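Local coordinates for protein CghA (Chaetomium globosum, PDB 6KBC) that belongs to a calycin-clan family of beta-rich proteins with two domains and binds WK1 in a pocket, at residues A[252-257]-A[339-344]; A[303-308]-A[325-330]. All coordinates share one frame; numbering follows the deposited sequence.

Contact 1: A[252-257]-A[339-344]. With WK1 ((2S)-3-[(2S,4E)-4-[[(1R,2S,4aR,6S,8R,8aS)-2-[(E)-but-2-en-2-yl]-6,8-dimethyl-1,2,4a,5,6,7,8,8a-octahydronaphthalen-1-yl]-oxidanyl-methylidene]-3,5-bis(oxidanylidene)pyrrolidin-2-yl]-2-methyl-2-oxidanyl-propanoic acid), chain B.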
loop_
_atom_site.group_PDB
_atom_site.type_symbol
_atom_site.label_atom_id
_atom_site.label_comp_id
_atom_site.label_asym_id
_atom_site.label_seq_id
_atom_site.Cartn_x
_atom_site.Cartn_y
_atom_site.Cartn_z
ATOM N N TYR A 252 9.676 -7.886 -14.238
ATOM C CA TYR A 252 8.351 -7.338 -13.965
ATOM C C TYR A 252 8.274 -6.780 -12.559
ATOM O O TYR A 252 8.699 -7.432 -11.593
ATOM C CB TYR A 252 7.273 -8.408 -14.153
ATOM C CG TYR A 252 7.162 -8.875 -15.563
ATOM C CD1 TYR A 252 6.692 -8.030 -16.557
ATOM C CD2 TYR A 252 7.585 -10.142 -15.921
ATOM C CE1 TYR A 252 6.603 -8.465 -17.868
ATOM C CE2 TYR A 252 7.510 -10.578 -17.211
ATOM C CZ TYR A 252 7.017 -9.737 -18.183
ATOM O OH TYR A 252 6.936 -10.190 -19.480
ATOM N N VAL A 253 7.697 -5.590 -12.443
ATOM C CA VAL A 253 7.329 -5.017 -11.158
ATOM C C VAL A 253 5.847 -4.685 -11.226
ATOM O O VAL A 253 5.395 -4.052 -12.185
ATOM C CB VAL A 253 8.167 -3.774 -10.831
ATOM C CG1 VAL A 253 7.588 -3.041 -9.636
ATOM C CG2 VAL A 253 9.615 -4.190 -10.554
ATOM N N MET A 254 5.096 -5.124 -10.228
ATOM C CA MET A 254 3.653 -4.922 -10.230
ATOM C C MET A 254 3.201 -4.393 -8.885
ATOM O O MET A 254 3.717 -4.794 -7.833
ATOM C CB MET A 254 2.877 -6.205 -10.583
ATOM C CG MET A 254 2.869 -7.299 -9.540
ATOM S SD MET A 254 2.903 -8.976 -10.248
ATOM C CE MET A 254 4.386 -8.995 -11.275
ATOM N N ALA A 255 2.251 -3.460 -8.926
ATOM C CA ALA A 255 1.726 -2.862 -7.715
ATOM C C ALA A 255 0.239 -2.648 -7.918
ATOM O O ALA A 255 -0.193 -2.263 -9.004
ATOM C CB ALA A 255 2.438 -1.547 -7.373
ATOM N N VAL A 256 -0.543 -2.972 -6.900
ATOM C CA VAL A 256 -1.992 -3.057 -7.052
ATOM C C VAL A 256 -2.643 -2.508 -5.803
ATOM O O VAL A 256 -2.210 -2.797 -4.685
ATOM C CB VAL A 256 -2.482 -4.508 -7.285
ATOM C CG1 VAL A 256 -4.020 -4.563 -7.297
ATOM C CG2 VAL A 256 -1.935 -5.060 -8.587
ATOM N N MET A 257 -3.705 -1.737 -5.993
ATOM C CA MET A 257 -4.676 -1.458 -4.938
ATOM C C MET A 257 -6.023 -1.678 -5.607
ATOM O O MET A 257 -6.420 -0.858 -6.442
ATOM C CB MET A 257 -4.535 -0.034 -4.393
ATOM C CG MET A 257 -5.405 0.266 -3.160
ATOM S SD MET A 257 -5.658 -1.040 -1.928
ATOM C CE MET A 257 -4.085 -0.887 -1.124
ATOM N N TRP A 339 -0.189 -10.234 -19.423
ATOM C CA TRP A 339 0.707 -10.904 -18.503
ATOM C C TRP A 339 -0.132 -11.504 -17.386
ATOM O O TRP A 339 -1.092 -10.882 -16.922
ATOM C CB TRP A 339 1.733 -9.942 -17.940
ATOM C CG TRP A 339 2.517 -9.210 -18.988
ATOM C CD1 TRP A 339 3.765 -9.530 -19.461
ATOM C CD2 TRP A 339 2.115 -8.028 -19.688
ATOM N NE1 TRP A 339 4.159 -8.615 -20.418
ATOM C CE2 TRP A 339 3.173 -7.675 -20.563
ATOM C CE3 TRP A 339 0.971 -7.222 -19.652
ATOM C CZ2 TRP A 339 3.108 -6.561 -21.402
ATOM C CZ3 TRP A 339 0.925 -6.098 -20.473
ATOM C CH2 TRP A 339 1.980 -5.790 -21.343
ATOM N N SER A 340 0.220 -12.712 -16.970
ATOM C CA SER A 340 -0.485 -13.382 -15.884
ATOM C C SER A 340 0.530 -13.825 -14.852
ATOM O O SER A 340 1.561 -14.414 -15.203
ATOM C CB SER A 340 -1.279 -14.594 -16.388
ATOM O OG SER A 340 -2.180 -15.001 -15.381
ATOM N N PHE A 341 0.255 -13.520 -13.590
ATOM C CA PHE A 341 1.128 -13.912 -12.501
ATOM C C PHE A 341 0.303 -14.577 -11.424
ATOM O O PHE A 341 -0.805 -14.131 -11.106
ATOM C CB PHE A 341 1.886 -12.716 -11.896
ATOM C CG PHE A 341 2.668 -11.943 -12.906
ATOM C CD1 PHE A 341 3.966 -12.323 -13.231
ATOM C CD2 PHE A 341 2.101 -10.859 -13.556
ATOM C CE1 PHE A 341 4.705 -11.597 -14.176
ATOM C CE2 PHE A 341 2.832 -10.145 -14.500
ATOM C CZ PHE A 341 4.125 -10.530 -14.810
ATOM N N ASP A 342 0.856 -15.632 -10.856
ATOM C CA ASP A 342 0.277 -16.248 -9.677
ATOM C C ASP A 342 1.089 -15.806 -8.481
ATOM O O ASP A 342 2.325 -15.916 -8.483
ATOM C CB ASP A 342 0.252 -17.770 -9.804
ATOM C CG ASP A 342 -0.891 -18.244 -10.694
ATOM O OD1 ASP A 342 -1.640 -17.380 -11.218
ATOM O OD2 ASP A 342 -1.061 -19.463 -10.839
ATOM N N LEU A 343 0.406 -15.267 -7.490
ATOM C CA LEU A 343 1.034 -14.796 -6.266
ATOM C C LEU A 343 0.546 -15.725 -5.169
ATOM O O LEU A 343 -0.596 -15.608 -4.716
ATOM C CB LEU A 343 0.661 -13.350 -5.978
ATOM C CG LEU A 343 1.445 -12.286 -6.760
ATOM C CD1 LEU A 343 1.207 -12.391 -8.239
ATOM C CD2 LEU A 343 0.978 -10.954 -6.265
ATOM N N ARG A 344 1.386 -16.665 -4.757
ATOM C CA ARG A 344 0.934 -17.701 -3.839
ATOM C C ARG A 344 1.471 -17.423 -2.451
ATOM O O ARG A 344 2.645 -17.075 -2.289
ATOM C CB ARG A 344 1.327 -19.097 -4.337
ATOM C CG ARG A 344 0.612 -19.393 -5.645
ATOM C CD ARG A 344 0.983 -20.740 -6.243
ATOM N NE ARG A 344 0.206 -20.966 -7.456
ATOM C CZ ARG A 344 -1.014 -21.496 -7.469
ATOM N NH1 ARG A 344 -1.601 -21.856 -6.325
ATOM N NH2 ARG A 344 -1.650 -21.658 -8.624
HETATM O O WK1 B . -2.918 -2.854 11.719
HETATM C C17 WK1 B . -2.167 -3.031 10.794
HETATM O O1 WK1 B . -0.986 -3.172 10.946
HETATM C C19 WK1 B . -2.687 -3.093 9.417
HETATM O O2 WK1 B . -4.073 -3.058 9.366
HETATM C C18 WK1 B . -2.292 -4.404 8.809
HETATM C C20 WK1 B . -2.111 -1.866 8.767
HETATM C C22 WK1 B . -2.199 -1.950 7.297
HETATM N N WK1 B . -1.528 -0.931 6.513
HETATM C C21 WK1 B . -2.340 -0.505 5.551
HETATM O O5 WK1 B . -1.976 0.403 4.675
HETATM C C23 WK1 B . -3.516 -1.982 6.702
HETATM O O4 WK1 B . -4.514 -2.751 7.084
HETATM C C24 WK1 B . -3.676 -1.120 5.582
HETATM C C16 WK1 B . -4.864 -0.956 4.752
HETATM O O3 WK1 B . -5.886 -1.665 5.036
HETATM C C9 WK1 B . -4.826 -0.107 3.551
HETATM C C8 WK1 B . -4.236 -1.112 2.520
HETATM C C12 WK1 B . -3.134 -2.055 2.957
HETATM C C13 WK1 B . -1.860 -1.797 2.767
HETATM C C90 WK1 B . -0.799 -2.743 3.216
HETATM C C14 WK1 B . -3.480 -3.334 3.633
HETATM C C7 WK1 B . -5.295 -1.991 1.929
HETATM C C6 WK1 B . -6.354 -1.436 1.402
HETATM C C3 WK1 B . -6.568 0.017 1.683
HETATM C C4 WK1 B . -6.177 0.420 3.089
HETATM C C5 WK1 B . -6.166 1.936 3.126
HETATM C C11 WK1 B . -5.974 2.415 4.531
HETATM C C2 WK1 B . -7.903 0.587 1.279
HETATM C C1 WK1 B . -7.672 2.058 1.140
HETATM C C10 WK1 B . -8.802 2.823 0.535
HETATM C C WK1 B . -7.384 2.594 2.509
#

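Contact 2: A[303-308]-A[325-330]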
loop_
_atom_site.group_PDB
_atom_site.type_symbol
_atom_site.label_atom_id
_atom_site.label_comp_id
_atom_site.label_asym_id
_atom_site.label_seq_id
_atom_site.Cartn_x
_atom_site.Cartn_y
_atom_site.Cartn_z
ATOM N N VAL A 303 -6.400 -4.668 -15.154
ATOM C CA VAL A 303 -5.907 -5.801 -14.397
ATOM C C VAL A 303 -7.111 -6.581 -13.902
ATOM O O VAL A 303 -8.153 -5.999 -13.587
ATOM C CB VAL A 303 -4.985 -5.377 -13.237
ATOM C CG1 VAL A 303 -5.736 -4.592 -12.194
ATOM C CG2 VAL A 303 -4.314 -6.619 -12.626
ATOM N N ARG A 304 -6.988 -7.901 -13.907
ATOM C CA ARG A 304 -7.954 -8.794 -13.289
ATOM C C ARG A 304 -7.301 -9.424 -12.071
ATOM O O ARG A 304 -6.200 -9.979 -12.175
ATOM C CB ARG A 304 -8.394 -9.859 -14.293
ATOM C CG ARG A 304 -9.430 -10.846 -13.758
ATOM C CD ARG A 304 -9.824 -11.756 -14.876
ATOM N NE ARG A 304 -8.701 -12.542 -15.401
ATOM C CZ ARG A 304 -8.318 -13.711 -14.891
ATOM N NH1 ARG A 304 -8.962 -14.217 -13.846
ATOM N NH2 ARG A 304 -7.305 -14.380 -15.429
ATOM N N THR A 305 -7.945 -9.300 -10.918
ATOM C CA THR A 305 -7.493 -9.941 -9.690
ATOM C C THR A 305 -8.429 -11.114 -9.406
ATOM O O THR A 305 -9.643 -10.921 -9.323
ATOM C CB THR A 305 -7.521 -8.963 -8.521
ATOM O OG1 THR A 305 -8.888 -8.582 -8.278
ATOM C CG2 THR A 305 -6.645 -7.720 -8.823
ATOM N N GLU A 306 -7.881 -12.320 -9.258
ATOM C CA GLU A 306 -8.725 -13.499 -9.042
ATOM C C GLU A 306 -8.185 -14.296 -7.871
ATOM O O GLU A 306 -7.015 -14.702 -7.879
ATOM C CB GLU A 306 -8.797 -14.387 -10.291
ATOM C CG GLU A 306 -9.490 -15.717 -10.000
ATOM C CD GLU A 306 -9.639 -16.609 -11.226
ATOM O OE1 GLU A 306 -10.628 -17.362 -11.279
ATOM O OE2 GLU A 306 -8.795 -16.519 -12.149
ATOM N N LYS A 307 -9.025 -14.509 -6.868
ATOM C CA LYS A 307 -8.637 -15.352 -5.746
ATOM C C LYS A 307 -8.351 -16.764 -6.250
ATOM O O LYS A 307 -9.114 -17.311 -7.051
ATOM C CB LYS A 307 -9.746 -15.385 -4.691
ATOM C CG LYS A 307 -10.004 -14.051 -3.977
ATOM C CD LYS A 307 -11.420 -14.068 -3.366
ATOM C CE LYS A 307 -11.878 -12.664 -3.022
ATOM N NZ LYS A 307 -11.032 -12.091 -1.927
ATOM N N LEU A 308 -7.224 -17.328 -5.807
ATOM C CA LEU A 308 -6.810 -18.681 -6.162
ATOM C C LEU A 308 -7.116 -19.603 -4.997
ATOM O O LEU A 308 -6.853 -19.249 -3.844
ATOM C CB LEU A 308 -5.318 -18.735 -6.479
ATOM C CG LEU A 308 -4.850 -18.008 -7.738
ATOM C CD1 LEU A 308 -3.350 -18.087 -7.855
ATOM C CD2 LEU A 308 -5.491 -18.614 -8.976
ATOM N N TYR A 325 -3.414 -15.119 -5.117
ATOM C CA TYR A 325 -4.155 -14.334 -6.085
ATOM C C TYR A 325 -3.503 -14.504 -7.441
ATOM O O TYR A 325 -2.272 -14.579 -7.544
ATOM C CB TYR A 325 -4.158 -12.844 -5.722
ATOM C CG TYR A 325 -5.373 -12.370 -4.957
ATOM C CD1 TYR A 325 -6.523 -11.968 -5.631
ATOM C CD2 TYR A 325 -5.352 -12.274 -3.566
ATOM C CE1 TYR A 325 -7.644 -11.519 -4.930
ATOM C CE2 TYR A 325 -6.445 -11.819 -2.860
ATOM C CZ TYR A 325 -7.590 -11.433 -3.552
ATOM O OH TYR A 325 -8.689 -10.980 -2.854
ATOM N N ARG A 326 -4.321 -14.541 -8.478
ATOM C CA ARG A 326 -3.843 -14.394 -9.840
ATOM C C ARG A 326 -4.033 -12.945 -10.250
ATOM O O ARG A 326 -5.085 -12.361 -9.979
ATOM C CB ARG A 326 -4.592 -15.326 -10.793
ATOM C CG ARG A 326 -4.221 -15.132 -12.266
ATOM C CD ARG A 326 -4.689 -16.354 -13.063
ATOM N NE ARG A 326 -3.981 -17.535 -12.579
ATOM C CZ ARG A 326 -4.443 -18.780 -12.624
ATOM N NH1 ARG A 326 -5.627 -19.041 -13.166
ATOM N NH2 ARG A 326 -3.707 -19.770 -12.129
ATOM N N LEU A 327 -2.996 -12.359 -10.859
ATOM C CA LEU A 327 -3.047 -11.025 -11.445
ATOM C C LEU A 327 -2.853 -11.160 -12.940
ATOM O O LEU A 327 -1.793 -11.610 -13.395
ATOM C CB LEU A 327 -1.948 -10.103 -10.900
ATOM C CG LEU A 327 -1.947 -9.783 -9.417
ATOM C CD1 LEU A 327 -0.815 -8.774 -9.144
ATOM C CD2 LEU A 327 -3.302 -9.245 -9.010
ATOM N N GLU A 328 -3.848 -10.744 -13.705
ATOM C CA GLU A 328 -3.749 -10.748 -15.156
ATOM C C GLU A 328 -3.787 -9.301 -15.619
ATOM O O GLU A 328 -4.820 -8.640 -15.499
ATOM C CB GLU A 328 -4.876 -11.554 -15.779
ATOM C CG GLU A 328 -4.915 -11.524 -17.289
ATOM C CD GLU A 328 -6.287 -11.933 -17.759
ATOM O OE1 GLU A 328 -6.441 -13.095 -18.161
ATOM O OE2 GLU A 328 -7.216 -11.097 -17.681
ATOM N N PHE A 329 -2.667 -8.806 -16.133
ATOM C CA PHE A 329 -2.616 -7.449 -16.662
ATOM C C PHE A 329 -2.866 -7.483 -18.156
ATOM O O PHE A 329 -2.399 -8.387 -18.847
ATOM C CB PHE A 329 -1.250 -6.799 -16.391
ATOM C CG PHE A 329 -1.055 -6.376 -14.978
ATOM C CD1 PHE A 329 -1.424 -5.109 -14.571
ATOM C CD2 PHE A 329 -0.495 -7.246 -14.051
ATOM C CE1 PHE A 329 -1.218 -4.705 -13.255
ATOM C CE2 PHE A 329 -0.294 -6.856 -12.742
ATOM C CZ PHE A 329 -0.657 -5.574 -12.345
ATOM N N ARG A 330 -3.593 -6.495 -18.656
ATOM C CA ARG A 330 -3.804 -6.358 -20.087
ATOM C C ARG A 330 -3.304 -4.998 -20.542
ATOM O O ARG A 330 -3.454 -3.998 -19.833
ATOM C CB ARG A 330 -5.276 -6.494 -20.457
ATOM C CG ARG A 330 -5.883 -7.767 -19.954
ATOM C CD ARG A 330 -7.195 -8.062 -20.654
ATOM N NE ARG A 330 -7.857 -9.151 -19.963
ATOM C CZ ARG A 330 -9.093 -9.560 -20.214
ATOM N NH1 ARG A 330 -9.808 -8.975 -21.184
ATOM N NH2 ARG A 330 -9.607 -10.559 -19.486
HETATM O O HOH W 1 -7.721 -17.214 -14.623
#

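Contact 1: A[252-257]-A[339-344]
Tyr252, Trp339 and Phe341 form an aromatic cluster inside the C-terminal, calycin-type beta domain, where strand 252-257 crosses strand 339-344 at 73°. The axes of these short segments come no nearer than 10.5 Å, so the strands meet through side chains, as strands of one curled sheet facing each other across its buried interior, consistent with a calycin-type barrel. Within the cluster, Phe341 and Tyr252 make a T-shaped pair: the edge of Phe341 is turned to a face of Tyr252, with ring centroids 5.2 Å apart and planes inclined by 66°. The touching tip is Phe341 CZ, 3.5 Å from Tyr252 CG and displaced toward the rim of the tyrosine ring. Trp339 meets the far end of the same tyrosine. Tyr252 OH lies at the edge of the indole, near its plane, 3.2 Å from Trp339 CD1, while Tyr252 CE1 also packs against that carbon. The buried hydroxyl is satisfied by hydrogen bonds to Glu380 and Arg277. Leu375, on strand 363-375, adds apolar contact to both Tyr252 and Trp339.

The second group of interactions is built on sulfur and methyl. Met254 lays CE over the centre of the Phe341 ring, 3.6 Å from the ring centroid, in a CH-pi contact. Its SD approaches the same ring obliquely as a Met-aromatic contact, 4.3 Å from the centroid. The methionine chain is folded to do this, with CE turned back at chi3 57°. Phe341 is therefore gripped by a methyl on one face and by the tyrosine at its edge. Beyond the aromatics, Met254 SD extends the apolar seam to Leu343 CD1, at 4.3 Å. At the end of the first segment, Met257 belongs to the ligand pocket, its SD 3.4 Å from C6 of WK1.

Contact 2: A[303-308]-A[325-330]
Strands 303-308 and 325-330 are antiparallel neighbours, with Arg304-Glu328 and Glu306-Arg326 as hydrogen-bonded pairs and Val303-Phe329, Thr305-Leu327 and Lys307-Tyr325 as non-hydrogen-bonded pairs between and around them. On the face bearing Arg304, a salt-bridge network spans the strands through Arg304-Glu328. Arg304 grips Glu328 side-on with two nitrogens: NE reaches OE2 at 3.1 Å and NH2 reaches OE1, also at 3.1 Å. Both acceptors lie near the guanidinium plane, yet the donors stand above the carboxylate, the two planes being 73° apart. The bend at chi3 (61°) brings Arg304 NE to this position. Along its own strand, Arg304 NH1 turns to Glu306 OE2 at 2.9 Å and also reaches Pro291 O. Arg330, on the strand of Glu328, adds NE and NH2, both to Glu328 OE2, with NH2 3.0 Å from that oxygen. Glu328 OE1 is shared with Lys338. A water accepts from Arg304 NH2 and Arg326 NH1 and donates to Glu306 OE2, bridging all three side chains, while Arg326 NE is paired with Asp342 on the next strand. Leu308 CD2 sits over the centre of the Arg326 guanidinium, 3.8 Å from CZ.

The opposite face of the sheet is more apolar. Val303 CG2 lies over the centre of the Phe329 ring in a CH-pi contact, 3.7 Å from the centroid, and Thr305 CG2 packs on Leu327 CD2. Lys307 lies alongside Tyr325, and its NZ donates to Tyr325 OH at 2.8 Å; the same ammonium forms salt bridges with Asp320 and Asp241.

Three N-H donors converge on Glu328 OE2, which should favour a charged carboxylate. Pairing Arg304 and Arg330 with Glu306 and Glu328 probably offsets much of the cluster's charge, and Arg304-Glu328 adds an ionic link to the backbone ladder.

Overall arrangement
After the N-terminal domain and strand 239-249, the chain lays down strand 252-261, passes through strand 269-277 and then reaches 303-308. It returns as 325-330, closing contact 2 across only 16 intervening residues, and goes on to 339-344, where contact 1 closes a span of 81 residues that contains all of contact 2. Strands 324-330 and 338-346 are consecutive in sequence and adjacent in the sheet, so the ladder of contact 2 carries on directly into the second strand of contact 1. A salt bridge from Arg326 NE to Asp342 OD1, 2.7 Å, joins them. Contact 1 then packs these neighbouring strands, through side chains, against strand 252-261, which crosses them within the same curled sheet.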